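PDB 5NLA: putative transcriptional regulator TRANSCRIPTION REGULATOR protein from Rhizobium meliloti, which is the AraC-like transcriptional activator CuxR, which binds c-di-GMP by a PilZ-like mechanism to regulate extracellular polysaccharide production. Local coordinates for residues R111-I121 against R153-G161; Y175-E186 against M249-H260. All coordinates share one frame; numbering follows the deposited sequence.

The two contacts, their centres about 14 Å apart, show how chemistry follows place in the fold. Contact 1 lies more deeply, within the beta domain, where a strand end, a short helix and a turn meet through backbone bonds, a buried arginine and apolar packing. Contact 2 joins that domain to helix 251-261, probably the first helix of the DNA-binding part, and relies more on carboxylates, histidine and arginine around one buried tyrosine. They share no segment but touch directly: G156 O probably accepts from G250 N at the start of that helix, and S154 OG probably bonds E253 OE2. The turn of contact 1 thus also touches the start of the helix of contact 2.

Contact 1. Residues R111-I121 against R153-G161; sequences RSQTMLRSSPI and RSLGYPYRG
R111 meets both Y159 and L155 because its CG stands opposite the backbone N (chi1 -176°) and the chain then runs extended from CG to NE; Y159 contributes by turning its CG in between the backbone N and the carbonyl carbon (chi1 62°), which brings the ring beneath the arginine's CB. The setting is the end of an antiparallel pair, strand 107-111 beside strand 159-163, in one of the two sheets of a beta domain that probably corresponds to the cupin-like sensory domain of AraC relatives. R111 and Y159 form a hydrogen-bonded pair: R111 N gives to Y159 O at 2.8 Å, and Y159 N returns a bond to R111 O at 2.9 Å. Over one face of the ring, R111 CB makes a CH-pi contact 4.0 Å from the centroid, while R153 NE lies over the opposite face.

Farther out lies the guanidinium, where one buried positive charge is probably spread over bonds to several neutral oxygens. NE donates in its own plane to a lone pair of L155 O, 2.6 Å away and nearly straight at 163°, within the type I turn from S154 to Y157. NH2 reaches S119 OG at 2.9 Å, and NH1 is taken by the carbonyls of P69 and L70. A leucine in place of R111 would probably leave L155 O and the carbonyls of P69 and L70 without this donor and untie the turn from S119. S119 OG also receives I121 N in an ST turn, which probably helps to orient it toward R111 NH2.

Apolar groups pack on both sides of this polar core. I121 CG2 rests on L155 CD1, and from helix 113-118, whose N-cap S112 weakly accepts from M115 N, L116 sends CD1 to within 3.5 Å of P158 CD.

Contact 2. Residues Y175-E186 against M249-H260; sequences YELLADDAGKLE and MGVMERAHRYIH
Y175 lies against helix 251-261 at H256 and R257, and its side chain can be read atom by atom. CB sits 3.7 Å from H256 ND1, a nitrogen that is itself bonded to D122. Chi1 of -171° sets CG opposite the backbone N and sends the ring across the helix, so that CD2 presses on H256 CB at 3.6 Å. CE2 lies 3.7 Å from R257 CA, and CE1 approaches E253. The tip, OH, ends alongside the aliphatic start of R257, 3.3 Å from its CB.

Polar pairs flank this tyrosine. H260 ND1 donates to E176 OE1 at 3.2 Å, nearly in the imidazole plane and on the syn side of the carboxylate; E176 OE2 pairs with R301 of helix 294-306. A179 CB covers one face of the same imidazole in a CH-pi contact, 3.5 Å from the centroid. Toward E186, R257 NH1 forms a salt bridge to OE2 at 3.1 Å, coming from above the carboxylate plane.

The contact packs segment 175-186, which follows strand 166-173, on helix 251-261, probably part of the DNA-binding region. R257 probably offsets the charge of E186. With E176 and D180 at its rim, H260 would be expected to favour the protonated form, although E176 is also shared with R301.

Contact 1. Residues R111-I121 against R153-G161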
loop_
_atom_site.group_PDB
_atom_site.type_symbol
_atom_site.label_atom_id
_atom_site.label_comp_id
_atom_site.label_asym_id
_atom_site.label_seq_id
_atom_site.Cartn_x
_atom_site.Cartn_y
_atom_site.Cartn_z
ATOM N N ARG A 111 -2.219 -8.901 -7.591
ATOM C CA ARG A 111 -3.036 -7.696 -7.733
ATOM C C ARG A 111 -3.063 -7.425 -9.220
ATOM O O ARG A 111 -2.031 -7.104 -9.802
ATOM C CB ARG A 111 -2.414 -6.539 -6.976
ATOM C CG ARG A 111 -3.240 -5.274 -6.995
ATOM C CD ARG A 111 -2.775 -4.302 -5.931
ATOM N NE ARG A 111 -3.554 -3.070 -5.955
ATOM C CZ ARG A 111 -4.780 -2.927 -5.467
ATOM N NH1 ARG A 111 -5.448 -3.936 -4.922
ATOM N NH2 ARG A 111 -5.360 -1.739 -5.546
ATOM N N SER A 112 -4.233 -7.599 -9.840
ATOM C CA SER A 112 -4.349 -7.581 -11.308
ATOM C C SER A 112 -4.940 -6.290 -11.920
ATOM O O SER A 112 -5.501 -5.439 -11.226
ATOM C CB SER A 112 -5.195 -8.771 -11.742
ATOM O OG SER A 112 -6.519 -8.598 -11.293
ATOM N N GLN A 113 -4.837 -6.193 -13.243
ATOM C CA GLN A 113 -5.460 -5.106 -14.009
ATOM C C GLN A 113 -6.958 -5.001 -13.708
ATOM O O GLN A 113 -7.449 -3.926 -13.390
ATOM C CB GLN A 113 -5.240 -5.289 -15.518
ATOM C CG GLN A 113 -3.775 -5.340 -15.963
ATOM C CD GLN A 113 -3.155 -3.981 -16.281
ATOM O OE1 GLN A 113 -3.439 -2.957 -15.629
ATOM N NE2 GLN A 113 -2.282 -3.971 -17.294
ATOM N N THR A 114 -7.653 -6.133 -13.755
ATOM C CA THR A 114 -9.093 -6.201 -13.484
ATOM C C THR A 114 -9.449 -5.628 -12.118
ATOM O O THR A 114 -10.420 -4.879 -11.971
ATOM C CB THR A 114 -9.618 -7.661 -13.540
ATOM O OG1 THR A 114 -9.194 -8.282 -14.755
ATOM C CG2 THR A 114 -11.152 -7.704 -13.478
ATOM N N MET A 115 -8.666 -6.006 -11.123
ATOM C CA MET A 115 -8.846 -5.504 -9.784
ATOM C C MET A 115 -8.623 -3.992 -9.767
ATOM O O MET A 115 -9.385 -3.268 -9.142
ATOM C CB MET A 115 -7.897 -6.225 -8.804
ATOM C CG MET A 115 -8.205 -7.726 -8.610
ATOM S SD MET A 115 -6.950 -8.603 -7.666
ATOM C CE MET A 115 -7.183 -7.712 -6.150
ATOM N N LEU A 116 -7.609 -3.529 -10.496
ATOM C CA LEU A 116 -7.228 -2.103 -10.553
ATOM C C LEU A 116 -8.207 -1.126 -11.251
ATOM O O LEU A 116 -8.191 0.094 -10.969
ATOM C CB LEU A 116 -5.844 -1.970 -11.199
ATOM C CG LEU A 116 -4.704 -2.356 -10.257
ATOM C CD1 LEU A 116 -3.380 -2.431 -11.019
ATOM C CD2 LEU A 116 -4.615 -1.400 -9.065
ATOM N N ARG A 117 -9.019 -1.660 -12.161
ATOM C CA ARG A 117 -10.060 -0.898 -12.840
ATOM C C ARG A 117 -11.076 -0.293 -11.872
ATOM O O ARG A 117 -11.620 0.781 -12.115
ATOM C CB ARG A 117 -10.813 -1.796 -13.844
ATOM C CG ARG A 117 -9.972 -2.250 -15.033
ATOM C CD ARG A 117 -10.785 -2.489 -16.298
ATOM N NE ARG A 117 -11.206 -3.887 -16.493
ATOM C CZ ARG A 117 -12.340 -4.451 -16.048
ATOM N NH1 ARG A 117 -13.228 -3.777 -15.315
ATOM N NH2 ARG A 117 -12.589 -5.723 -16.340
ATOM N N SER A 118 -11.351 -1.016 -10.801
ATOM C CA SER A 118 -12.368 -0.661 -9.825
ATOM C C SER A 118 -11.790 -0.287 -8.459
ATOM O O SER A 118 -12.477 0.346 -7.665
ATOM C CB SER A 118 -13.311 -1.856 -9.659
ATOM O OG SER A 118 -12.586 -3.082 -9.546
ATOM N N SER A 119 -10.547 -0.663 -8.174
ATOM C CA SER A 119 -9.997 -0.513 -6.828
ATOM C C SER A 119 -9.696 0.945 -6.484
ATOM O O SER A 119 -9.001 1.636 -7.257
ATOM C CB SER A 119 -8.706 -1.322 -6.649
ATOM O OG SER A 119 -8.237 -1.199 -5.322
ATOM N N PRO A 120 -10.179 1.399 -5.313
ATOM C CA PRO A 120 -9.811 2.697 -4.761
ATOM C C PRO A 120 -8.464 2.735 -4.016
ATOM O O PRO A 120 -8.100 3.780 -3.464
ATOM C CB PRO A 120 -10.964 2.998 -3.799
ATOM C CG PRO A 120 -11.422 1.668 -3.342
ATOM C CD PRO A 120 -11.187 0.717 -4.477
ATOM N N ILE A 121 -7.733 1.627 -3.989
ATOM C CA ILE A 121 -6.489 1.544 -3.235
ATOM C C ILE A 121 -5.334 1.878 -4.186
ATOM O O ILE A 121 -5.196 1.247 -5.247
ATOM C CB ILE A 121 -6.323 0.142 -2.592
ATOM C CG1 ILE A 121 -7.455 -0.110 -1.589
ATOM C CG2 ILE A 121 -4.974 0.017 -1.890
ATOM C CD1 ILE A 121 -7.624 -1.558 -1.177
ATOM N N ARG A 153 6.574 -0.772 -3.565
ATOM C CA ARG A 153 5.571 -0.975 -4.612
ATOM C C ARG A 153 4.411 0.013 -4.462
ATOM O O ARG A 153 3.923 0.230 -3.345
ATOM C CB ARG A 153 4.977 -2.395 -4.515
ATOM C CG ARG A 153 5.645 -3.441 -5.386
ATOM C CD ARG A 153 4.740 -4.644 -5.575
ATOM N NE ARG A 153 4.427 -5.294 -4.311
ATOM C CZ ARG A 153 5.233 -6.126 -3.626
ATOM N NH1 ARG A 153 6.477 -6.435 -4.038
ATOM N NH2 ARG A 153 4.784 -6.643 -2.486
ATOM N N SER A 154 3.953 0.586 -5.576
ATOM C CA SER A 154 2.642 1.220 -5.594
ATOM C C SER A 154 1.541 0.184 -5.765
ATOM O O SER A 154 1.680 -0.774 -6.540
ATOM C CB SER A 154 2.519 2.205 -6.718
ATOM O OG SER A 154 1.225 2.779 -6.660
ATOM N N LEU A 155 0.436 0.391 -5.061
ATOM C CA LEU A 155 -0.724 -0.472 -5.206
ATOM C C LEU A 155 -1.591 -0.110 -6.425
ATOM O O LEU A 155 -2.621 -0.746 -6.657
ATOM C CB LEU A 155 -1.558 -0.450 -3.930
ATOM C CG LEU A 155 -0.820 -0.895 -2.669
ATOM C CD1 LEU A 155 -1.777 -0.861 -1.503
ATOM C CD2 LEU A 155 -0.240 -2.291 -2.831
ATOM N N GLY A 156 -1.181 0.906 -7.182
ATOM C CA GLY A 156 -1.796 1.245 -8.452
ATOM C C GLY A 156 -1.262 0.508 -9.668
ATOM O O GLY A 156 -1.889 0.565 -10.736
ATOM N N TYR A 157 -0.098 -0.137 -9.542
ATOM C CA TYR A 157 0.432 -1.001 -10.605
ATOM C C TYR A 157 0.201 -2.457 -10.230
ATOM O O TYR A 157 0.355 -2.826 -9.066
ATOM C CB TYR A 157 1.927 -0.799 -10.829
ATOM C CG TYR A 157 2.292 0.388 -11.660
ATOM C CD1 TYR A 157 1.898 0.474 -12.993
ATOM C CD2 TYR A 157 3.084 1.424 -11.133
ATOM C CE1 TYR A 157 2.244 1.573 -13.768
ATOM C CE2 TYR A 157 3.449 2.521 -11.907
ATOM C CZ TYR A 157 3.027 2.593 -13.226
ATOM O OH TYR A 157 3.387 3.680 -14.001
ATOM N N PRO A 158 -0.140 -3.292 -11.224
ATOM C CA PRO A 158 -0.323 -4.710 -10.947
ATOM C C PRO A 158 0.978 -5.426 -10.622
ATOM O O PRO A 158 2.059 -4.965 -10.994
ATOM C CB PRO A 158 -0.936 -5.261 -12.234
ATOM C CG PRO A 158 -0.567 -4.293 -13.298
ATOM C CD PRO A 158 -0.348 -2.962 -12.650
ATOM N N TYR A 159 0.843 -6.527 -9.886
ATOM C CA TYR A 159 1.946 -7.422 -9.584
ATOM C C TYR A 159 1.464 -8.845 -9.248
ATOM O O TYR A 159 0.366 -9.042 -8.724
ATOM C CB TYR A 159 2.797 -6.849 -8.458
ATOM C CG TYR A 159 2.096 -6.663 -7.125
ATOM C CD1 TYR A 159 2.115 -7.663 -6.141
ATOM C CD2 TYR A 159 1.465 -5.484 -6.823
ATOM C CE1 TYR A 159 1.500 -7.485 -4.909
ATOM C CE2 TYR A 159 0.843 -5.292 -5.596
ATOM C CZ TYR A 159 0.858 -6.292 -4.641
ATOM O OH TYR A 159 0.228 -6.061 -3.438
ATOM N N ARG A 160 2.303 -9.815 -9.603
ATOM C CA ARG A 160 2.137 -11.246 -9.309
ATOM C C ARG A 160 3.317 -11.633 -8.425
ATOM O O ARG A 160 4.436 -11.159 -8.632
ATOM C CB ARG A 160 2.220 -12.093 -10.604
ATOM C CG ARG A 160 0.928 -12.240 -11.381
ATOM C CD ARG A 160 1.090 -12.204 -12.907
ATOM N NE ARG A 160 1.852 -11.040 -13.404
ATOM C CZ ARG A 160 1.468 -9.747 -13.370
ATOM N NH1 ARG A 160 0.288 -9.361 -12.862
ATOM N NH2 ARG A 160 2.296 -8.818 -13.859
ATOM N N GLY A 161 3.095 -12.518 -7.467
ATOM C CA GLY A 161 4.226 -13.143 -6.797
ATOM C C GLY A 161 3.919 -14.300 -5.884
ATOM O O GLY A 161 2.794 -14.787 -5.811
#

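Contact 2. Residues Y175-E186 against M249-H260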
loop_
_atom_site.group_PDB
_atom_site.type_symbol
_atom_site.label_atom_id
_atom_site.label_comp_id
_atom_site.label_asym_id
_atom_site.label_seq_id
_atom_site.Cartn_x
_atom_site.Cartn_y
_atom_site.Cartn_z
ATOM N N TYR A 175 -1.548 8.097 -1.256
ATOM C CA TYR A 175 -0.874 8.688 -2.427
ATOM C C TYR A 175 -0.177 10.008 -2.140
ATOM O O TYR A 175 0.971 10.215 -2.522
ATOM C CB TYR A 175 -1.847 8.939 -3.593
ATOM C CG TYR A 175 -1.102 9.327 -4.852
ATOM C CD1 TYR A 175 -0.395 8.370 -5.563
ATOM C CD2 TYR A 175 -1.054 10.641 -5.297
ATOM C CE1 TYR A 175 0.323 8.694 -6.692
ATOM C CE2 TYR A 175 -0.330 10.974 -6.434
ATOM C CZ TYR A 175 0.362 9.985 -7.125
ATOM O OH TYR A 175 1.096 10.250 -8.259
ATOM N N GLU A 176 -0.900 10.891 -1.470
ATOM C CA GLU A 176 -0.477 12.261 -1.288
ATOM C C GLU A 176 0.743 12.423 -0.387
ATOM O O GLU A 176 1.520 13.359 -0.575
ATOM C CB GLU A 176 -1.645 13.067 -0.747
ATOM C CG GLU A 176 -1.398 14.559 -0.693
ATOM C CD GLU A 176 -1.105 15.213 -2.042
ATOM O OE1 GLU A 176 -1.625 14.738 -3.083
ATOM O OE2 GLU A 176 -0.356 16.220 -2.050
ATOM N N LEU A 177 0.920 11.514 0.566
ATOM C CA LEU A 177 2.090 11.535 1.455
ATOM C C LEU A 177 3.404 11.686 0.684
ATOM O O LEU A 177 4.272 12.474 1.066
ATOM C CB LEU A 177 2.142 10.267 2.325
ATOM C CG LEU A 177 2.434 10.466 3.812
ATOM C CD1 LEU A 177 3.768 11.162 4.024
ATOM C CD2 LEU A 177 1.309 11.248 4.495
ATOM N N LEU A 178 3.518 10.941 -0.412
ATOM C CA LEU A 178 4.731 10.887 -1.217
ATOM C C LEU A 178 4.563 11.438 -2.642
ATOM O O LEU A 178 5.485 11.327 -3.450
ATOM C CB LEU A 178 5.234 9.437 -1.283
ATOM C CG LEU A 178 5.521 8.715 0.043
ATOM C CD1 LEU A 178 5.578 7.198 -0.116
ATOM C CD2 LEU A 178 6.821 9.228 0.640
ATOM N N ALA A 179 3.420 12.055 -2.944
ATOM C CA ALA A 179 3.125 12.550 -4.298
ATOM C C ALA A 179 4.177 13.536 -4.838
ATOM O O ALA A 179 4.419 13.589 -6.049
ATOM C CB ALA A 179 1.736 13.173 -4.342
ATOM N N ASP A 180 4.805 14.298 -3.941
ATOM C CA ASP A 180 5.888 15.211 -4.326
ATOM C C ASP A 180 7.048 14.510 -5.037
ATOM O O ASP A 180 7.571 15.045 -6.013
ATOM C CB ASP A 180 6.419 15.998 -3.113
ATOM C CG ASP A 180 5.507 17.157 -2.701
ATOM O OD1 ASP A 180 4.513 17.453 -3.406
ATOM O OD2 ASP A 180 5.806 17.787 -1.661
ATOM N N ASP A 181 7.436 13.321 -4.571
ATOM C CA ASP A 181 8.523 12.565 -5.214
ATOM C C ASP A 181 7.993 11.411 -6.089
ATOM O O ASP A 181 8.639 10.378 -6.225
ATOM C CB ASP A 181 9.534 12.084 -4.158
ATOM C CG ASP A 181 10.376 13.233 -3.572
ATOM O OD1 ASP A 181 9.959 13.843 -2.556
ATOM O OD2 ASP A 181 11.473 13.508 -4.110
ATOM N N ALA A 182 6.841 11.618 -6.731
ATOM C CA ALA A 182 6.175 10.565 -7.516
ATOM C C ALA A 182 6.900 10.158 -8.800
ATOM O O ALA A 182 6.658 9.069 -9.309
ATOM C CB ALA A 182 4.750 10.979 -7.852
ATOM N N GLY A 183 7.763 11.020 -9.329
ATOM C CA GLY A 183 8.489 10.726 -10.563
ATOM C C GLY A 183 9.472 9.593 -10.366
ATOM O O GLY A 183 9.456 8.603 -11.109
ATOM N N LYS A 184 10.321 9.741 -9.352
ATOM C CA LYS A 184 11.258 8.691 -8.958
ATOM C C LYS A 184 10.545 7.431 -8.466
ATOM O O LYS A 184 10.984 6.321 -8.755
ATOM C CB LYS A 184 12.238 9.206 -7.895
ATOM C CG LYS A 184 13.252 10.206 -8.441
ATOM C CD LYS A 184 14.597 10.111 -7.729
ATOM C CE LYS A 184 15.714 10.781 -8.524
ATOM N NZ LYS A 184 17.061 10.554 -7.917
ATOM N N LEU A 185 9.447 7.605 -7.738
ATOM C CA LEU A 185 8.690 6.476 -7.192
ATOM C C LEU A 185 8.021 5.587 -8.257
ATOM O O LEU A 185 7.889 4.387 -8.055
ATOM C CB LEU A 185 7.641 6.967 -6.183
ATOM C CG LEU A 185 8.059 7.161 -4.717
ATOM C CD1 LEU A 185 9.485 7.667 -4.554
ATOM C CD2 LEU A 185 7.085 8.081 -3.998
ATOM N N GLU A 186 7.590 6.181 -9.369
ATOM C CA GLU A 186 7.025 5.421 -10.494
ATOM C C GLU A 186 8.088 4.585 -11.204
ATOM O O GLU A 186 7.838 3.435 -11.547
ATOM C CB GLU A 186 6.337 6.358 -11.490
ATOM C CG GLU A 186 5.001 6.881 -10.979
ATOM C CD GLU A 186 4.446 8.057 -11.771
ATOM O OE1 GLU A 186 4.951 8.353 -12.877
ATOM O OE2 GLU A 186 3.474 8.680 -11.285
ATOM N N MET A 249 -0.921 1.765 -15.285
ATOM C CA MET A 249 -1.372 2.322 -14.007
ATOM C C MET A 249 -2.901 2.225 -13.854
ATOM O O MET A 249 -3.657 2.456 -14.814
ATOM C CB MET A 249 -0.898 3.792 -13.900
ATOM C CG MET A 249 -1.000 4.420 -12.519
ATOM S SD MET A 249 -0.423 6.126 -12.404
ATOM C CE MET A 249 1.283 5.858 -12.835
ATOM N N GLY A 250 -3.345 1.886 -12.643
ATOM C CA GLY A 250 -4.777 1.792 -12.321
ATOM C C GLY A 250 -5.450 3.163 -12.226
ATOM O O GLY A 250 -4.783 4.178 -11.985
ATOM N N VAL A 251 -6.770 3.187 -12.413
ATOM C CA VAL A 251 -7.515 4.434 -12.405
ATOM C C VAL A 251 -7.215 5.325 -11.211
ATOM O O VAL A 251 -6.903 6.494 -11.410
ATOM C CB VAL A 251 -9.061 4.282 -12.578
ATOM C CG1 VAL A 251 -9.409 3.988 -14.024
ATOM C CG2 VAL A 251 -9.687 3.266 -11.631
ATOM N N MET A 252 -7.292 4.800 -9.994
ATOM C CA MET A 252 -7.220 5.653 -8.798
ATOM C C MET A 252 -5.873 6.327 -8.644
ATOM O O MET A 252 -5.807 7.484 -8.245
ATOM C CB MET A 252 -7.541 4.878 -7.514
ATOM C CG MET A 252 -7.712 5.744 -6.265
ATOM S SD MET A 252 -8.871 7.133 -6.383
ATOM C CE MET A 252 -9.860 6.681 -4.967
ATOM N N GLU A 253 -4.807 5.608 -8.965
ATOM C CA GLU A 253 -3.466 6.186 -8.951
ATOM C C GLU A 253 -3.378 7.297 -10.013
ATOM O O GLU A 253 -2.811 8.360 -9.756
ATOM C CB GLU A 253 -2.399 5.092 -9.159
ATOM C CG GLU A 253 -1.128 5.221 -8.314
ATOM C CD GLU A 253 0.072 5.679 -9.098
ATOM O OE1 GLU A 253 -0.072 6.695 -9.817
ATOM O OE2 GLU A 253 1.144 5.033 -8.991
ATOM N N ARG A 254 -3.967 7.060 -11.184
ATOM C CA ARG A 254 -3.995 8.076 -12.244
ATOM C C ARG A 254 -4.827 9.299 -11.872
ATOM O O ARG A 254 -4.434 10.417 -12.190
ATOM C CB ARG A 254 -4.439 7.478 -13.586
ATOM C CG ARG A 254 -3.309 6.731 -14.278
ATOM C CD ARG A 254 -3.688 6.210 -15.645
ATOM N NE ARG A 254 -4.738 5.197 -15.527
ATOM C CZ ARG A 254 -5.910 5.193 -16.175
ATOM N NH1 ARG A 254 -6.233 6.143 -17.060
ATOM N NH2 ARG A 254 -6.769 4.202 -15.943
ATOM N N ALA A 255 -5.945 9.077 -11.180
ATOM C CA ALA A 255 -6.804 10.154 -10.674
ATOM C C ALA A 255 -6.136 10.973 -9.568
ATOM O O ALA A 255 -6.132 12.207 -9.619
ATOM C CB ALA A 255 -8.111 9.584 -10.158
ATOM N N HIS A 256 -5.582 10.287 -8.566
ATOM C CA HIS A 256 -4.873 10.973 -7.480
ATOM C C HIS A 256 -3.674 11.800 -7.976
ATOM O O HIS A 256 -3.384 12.871 -7.412
ATOM C CB HIS A 256 -4.424 9.992 -6.387
ATOM C CG HIS A 256 -5.498 9.634 -5.405
ATOM N ND1 HIS A 256 -5.426 8.515 -4.610
ATOM C CD2 HIS A 256 -6.666 10.240 -5.089
ATOM C CE1 HIS A 256 -6.492 8.448 -3.838
ATOM N NE2 HIS A 256 -7.261 9.484 -4.109
ATOM N N ARG A 257 -3.006 11.308 -9.024
ATOM C CA ARG A 257 -1.888 12.017 -9.643
ATOM C C ARG A 257 -2.372 13.225 -10.426
ATOM O O ARG A 257 -1.841 14.329 -10.262
ATOM C CB ARG A 257 -1.098 11.107 -10.585
ATOM C CG ARG A 257 0.184 11.749 -11.109
ATOM C CD ARG A 257 0.976 10.819 -12.004
ATOM N NE ARG A 257 0.197 10.355 -13.149
ATOM C CZ ARG A 257 0.586 9.400 -13.992
ATOM N NH1 ARG A 257 1.766 8.796 -13.840
ATOM N NH2 ARG A 257 -0.208 9.035 -14.999
ATOM N N TYR A 258 -3.360 13.008 -11.292
ATOM C CA TYR A 258 -3.939 14.097 -12.070
ATOM C C TYR A 258 -4.299 15.243 -11.135
ATOM O O TYR A 258 -3.837 16.355 -11.320
ATOM C CB TYR A 258 -5.165 13.635 -12.855
ATOM C CG TYR A 258 -5.684 14.716 -13.755
ATOM C CD1 TYR A 258 -5.142 14.911 -15.021
ATOM C CD2 TYR A 258 -6.694 15.578 -13.328
ATOM C CE1 TYR A 258 -5.599 15.925 -15.842
ATOM C CE2 TYR A 258 -7.157 16.599 -14.137
ATOM C CZ TYR A 258 -6.616 16.778 -15.397
ATOM O OH TYR A 258 -7.098 17.813 -16.191
ATOM N N ILE A 259 -5.089 14.942 -10.111
ATOM C CA ILE A 259 -5.469 15.921 -9.094
ATOM C C ILE A 259 -4.265 16.609 -8.473
ATOM O O ILE A 259 -4.271 17.828 -8.342
ATOM C CB ILE A 259 -6.365 15.296 -7.993
ATOM C CG1 ILE A 259 -7.782 15.097 -8.542
ATOM C CG2 ILE A 259 -6.419 16.160 -6.727
ATOM C CD1 ILE A 259 -8.654 14.198 -7.692
ATOM N N HIS A 260 -3.248 15.846 -8.092
ATOM C CA HIS A 260 -2.037 16.421 -7.479
ATOM C C HIS A 260 -1.366 17.430 -8.404
ATOM O O HIS A 260 -0.984 18.517 -7.960
ATOM C CB HIS A 260 -1.036 15.320 -7.082
ATOM C CG HIS A 260 0.249 15.843 -6.506
ATOM N ND1 HIS A 260 0.444 16.005 -5.152
ATOM C CD2 HIS A 260 1.400 16.240 -7.103
ATOM C CE1 HIS A 260 1.658 16.482 -4.941
ATOM N NE2 HIS A 260 2.258 16.634 -6.108
#